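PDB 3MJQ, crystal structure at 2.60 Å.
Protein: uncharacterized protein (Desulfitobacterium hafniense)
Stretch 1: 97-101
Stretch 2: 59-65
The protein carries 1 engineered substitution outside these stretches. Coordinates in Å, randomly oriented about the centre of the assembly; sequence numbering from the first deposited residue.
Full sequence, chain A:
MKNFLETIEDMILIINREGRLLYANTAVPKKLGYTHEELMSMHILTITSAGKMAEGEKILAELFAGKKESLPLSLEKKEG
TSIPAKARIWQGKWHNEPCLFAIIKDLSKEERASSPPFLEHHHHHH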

# COMPACT_ATOMS: atom_id res chain seq x y z
N GLU A 97 17.78 4.45 -5.33
CA GLU A 97 18.23 3.98 -4.01
C GLU A 97 17.19 3.38 -3.12
O GLU A 97 16.03 3.79 -3.12
CB GLU A 97 18.92 5.15 -3.30
CG GLU A 97 20.08 5.74 -4.13
CD GLU A 97 21.40 5.02 -3.91
OE1 GLU A 97 22.10 5.38 -2.94
OE2 GLU A 97 21.72 4.08 -4.68
N PRO A 98 17.60 2.39 -2.31
CA PRO A 98 16.72 1.68 -1.38
C PRO A 98 15.96 2.67 -0.52
O PRO A 98 16.54 3.62 0.04
CB PRO A 98 17.70 0.84 -0.56
CG PRO A 98 18.87 0.67 -1.45
CD PRO A 98 19.01 2.02 -2.07
N CYS A 99 14.65 2.46 -0.40
CA CYS A 99 13.80 3.32 0.41
C CYS A 99 12.60 2.54 0.93
O CYS A 99 12.39 1.38 0.57
CB CYS A 99 13.33 4.53 -0.40
SG CYS A 99 11.90 4.21 -1.42
N LEU A 100 11.79 3.17 1.78
CA LEU A 100 10.62 2.50 2.33
C LEU A 100 9.33 3.11 1.83
O LEU A 100 9.20 4.33 1.73
CB LEU A 100 10.66 2.56 3.86
CG LEU A 100 11.07 1.29 4.63
CD1 LEU A 100 11.98 0.43 3.80
CD2 LEU A 100 11.76 1.69 5.93
N PHE A 101 8.37 2.25 1.49
CA PHE A 101 7.06 2.68 1.01
C PHE A 101 6.11 2.42 2.17
O PHE A 101 5.91 1.28 2.58
CB PHE A 101 6.63 1.88 -0.21
CG PHE A 101 5.23 2.18 -0.65
CD1 PHE A 101 4.84 3.48 -0.92
CD2 PHE A 101 4.30 1.16 -0.80
CE1 PHE A 101 3.54 3.77 -1.33
CE2 PHE A 101 3.00 1.44 -1.22
CZ PHE A 101 2.63 2.75 -1.48
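Stretch 2, residues 59-65: ILAELFA

Residues 59-65 form a helical segment, the continuation of a helix that begins earlier in the chain, and it lies across the strand formed by residues 98-101. The two axes are nearly perpendicular: their N-to-C directions make an angle of 100°, and they approach to 9.0 Å. A crossing this steep prevents the elements from running side by side, so the contact is compact, burying 224 Å² with both sides summed. The backbones come nearest at Leu100 and Phe64, whose CA atoms are 7.1 Å apart, and these two residues also supply most of the covered surface.

The strand is extended, with phi/psi of -112/137 at Leu100, and the alternation of its side chains decides what the helix meets. Pro98 and Leu100 direct their CA-to-CB bonds toward the helix, whereas that of Cys99 points away. Leu100 is the principal bump. Its chi1 of -103° and chi2 of 27° both lie between the usual wells, and in this conformation CD2 reaches into a hollow lined by Leu60, Leu63 and Phe64. The closest of these approaches is to Leu63, whose CB lies 3.4 Å from Leu100 CD2. Leu63 points its CA-to-CB bond toward the strand, and its chi1 of -65° and chi2 of -163° place it in the m and t wells. Leu60 lies one helical turn before Phe64; its CA-to-CB bond points sideways, but the end of the side chain comes nearer, bringing Leu60 CD1 to 4.2 Å from Leu100 CD2. A branched, apolar leucine suits such a pocket because a methyl group can touch several hydrocarbon surfaces without leaving a polar group unsatisfied.

Phe64 forms the broadest wall of the hollow. Its CA-to-CB bond also points sideways, yet chi1 of -84° and chi2 of -84° carry the ring nearer the strand. Leu100 CD2 sits over one face of this ring, 4.0 Å from the centroid and 18° off the ring normal, a CH-pi contact in which a methyl group meets the aromatic pi cloud; its nearest ring atom is Phe64 CE2, at 3.8 Å. The same ring is a bump in its own right. Its edge meets the strand backbone at Cys99, Phe64 CE1 lying 3.4 Å from Cys99 CA; Pro98 O is 3.7 Å from Phe64 CE1. The Cys99 CA-to-CB bond points away from the helix, and the ring meets the main chain at its CA. The flat phenyl group thus turns a face to Leu100 CD2 and an edge to Cys99 CA.

No hydrogen bond joins the two stretches, so shape and apolar packing carry the contact. The helix satisfies part of its backbone internally, through the hydrogen bond from Leu63 N to Ile59 O at 2.8 Å and a weak one from Phe64 N to Leu60 O at 3.4 Å. Ala61 directs its CA-to-CB bond away from the strand and takes no part in the contact.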

# COMPACT_ATOMS: atom_id res chain seq x y z
N ILE A 59 15.08 1.61 14.89
CA ILE A 59 13.92 0.97 14.27
C ILE A 59 14.01 1.16 12.76
O ILE A 59 13.91 0.20 12.00
CB ILE A 59 12.60 1.60 14.77
CG1 ILE A 59 12.50 1.45 16.28
CG2 ILE A 59 11.41 0.92 14.10
CD1 ILE A 59 12.27 0.04 16.75
N LEU A 60 14.19 2.41 12.35
CA LEU A 60 14.30 2.74 10.94
C LEU A 60 15.37 1.87 10.32
O LEU A 60 15.26 1.45 9.17
CB LEU A 60 14.66 4.22 10.76
CG LEU A 60 14.61 4.72 9.32
CD1 LEU A 60 13.27 4.40 8.73
CD2 LEU A 60 14.86 6.21 9.26
N ALA A 61 16.42 1.62 11.08
CA ALA A 61 17.52 0.79 10.62
C ALA A 61 17.00 -0.62 10.34
O ALA A 61 17.26 -1.17 9.27
CB ALA A 61 18.60 0.74 11.67
N GLU A 62 16.26 -1.20 11.28
CA GLU A 62 15.71 -2.54 11.13
C GLU A 62 14.75 -2.62 9.94
O GLU A 62 14.80 -3.57 9.16
CB GLU A 62 14.95 -2.95 12.38
CG GLU A 62 15.76 -2.97 13.66
CD GLU A 62 14.88 -3.12 14.88
OE1 GLU A 62 13.73 -3.60 14.73
OE2 GLU A 62 15.33 -2.77 15.99
N LEU A 63 13.87 -1.62 9.83
CA LEU A 63 12.88 -1.59 8.75
C LEU A 63 13.48 -1.81 7.38
O LEU A 63 12.89 -2.51 6.56
CB LEU A 63 12.12 -0.25 8.75
CG LEU A 63 11.24 0.03 9.98
CD1 LEU A 63 10.26 1.15 9.66
CD2 LEU A 63 10.50 -1.23 10.38
N PHE A 64 14.65 -1.22 7.14
CA PHE A 64 15.34 -1.38 5.86
C PHE A 64 15.95 -2.77 5.76
O PHE A 64 16.01 -3.35 4.68
CB PHE A 64 16.43 -0.32 5.73
CG PHE A 64 15.95 0.99 5.21
CD1 PHE A 64 15.81 1.20 3.84
CD2 PHE A 64 15.63 2.03 6.08
CE1 PHE A 64 15.37 2.43 3.35
CE2 PHE A 64 15.19 3.25 5.60
CZ PHE A 64 15.06 3.45 4.23
N ALA A 65 16.40 -3.30 6.90
CA ALA A 65 17.00 -4.64 6.95
C ALA A 65 15.96 -5.68 6.56
O ALA A 65 16.30 -6.74 6.06
CB ALA A 65 17.53 -4.92 8.35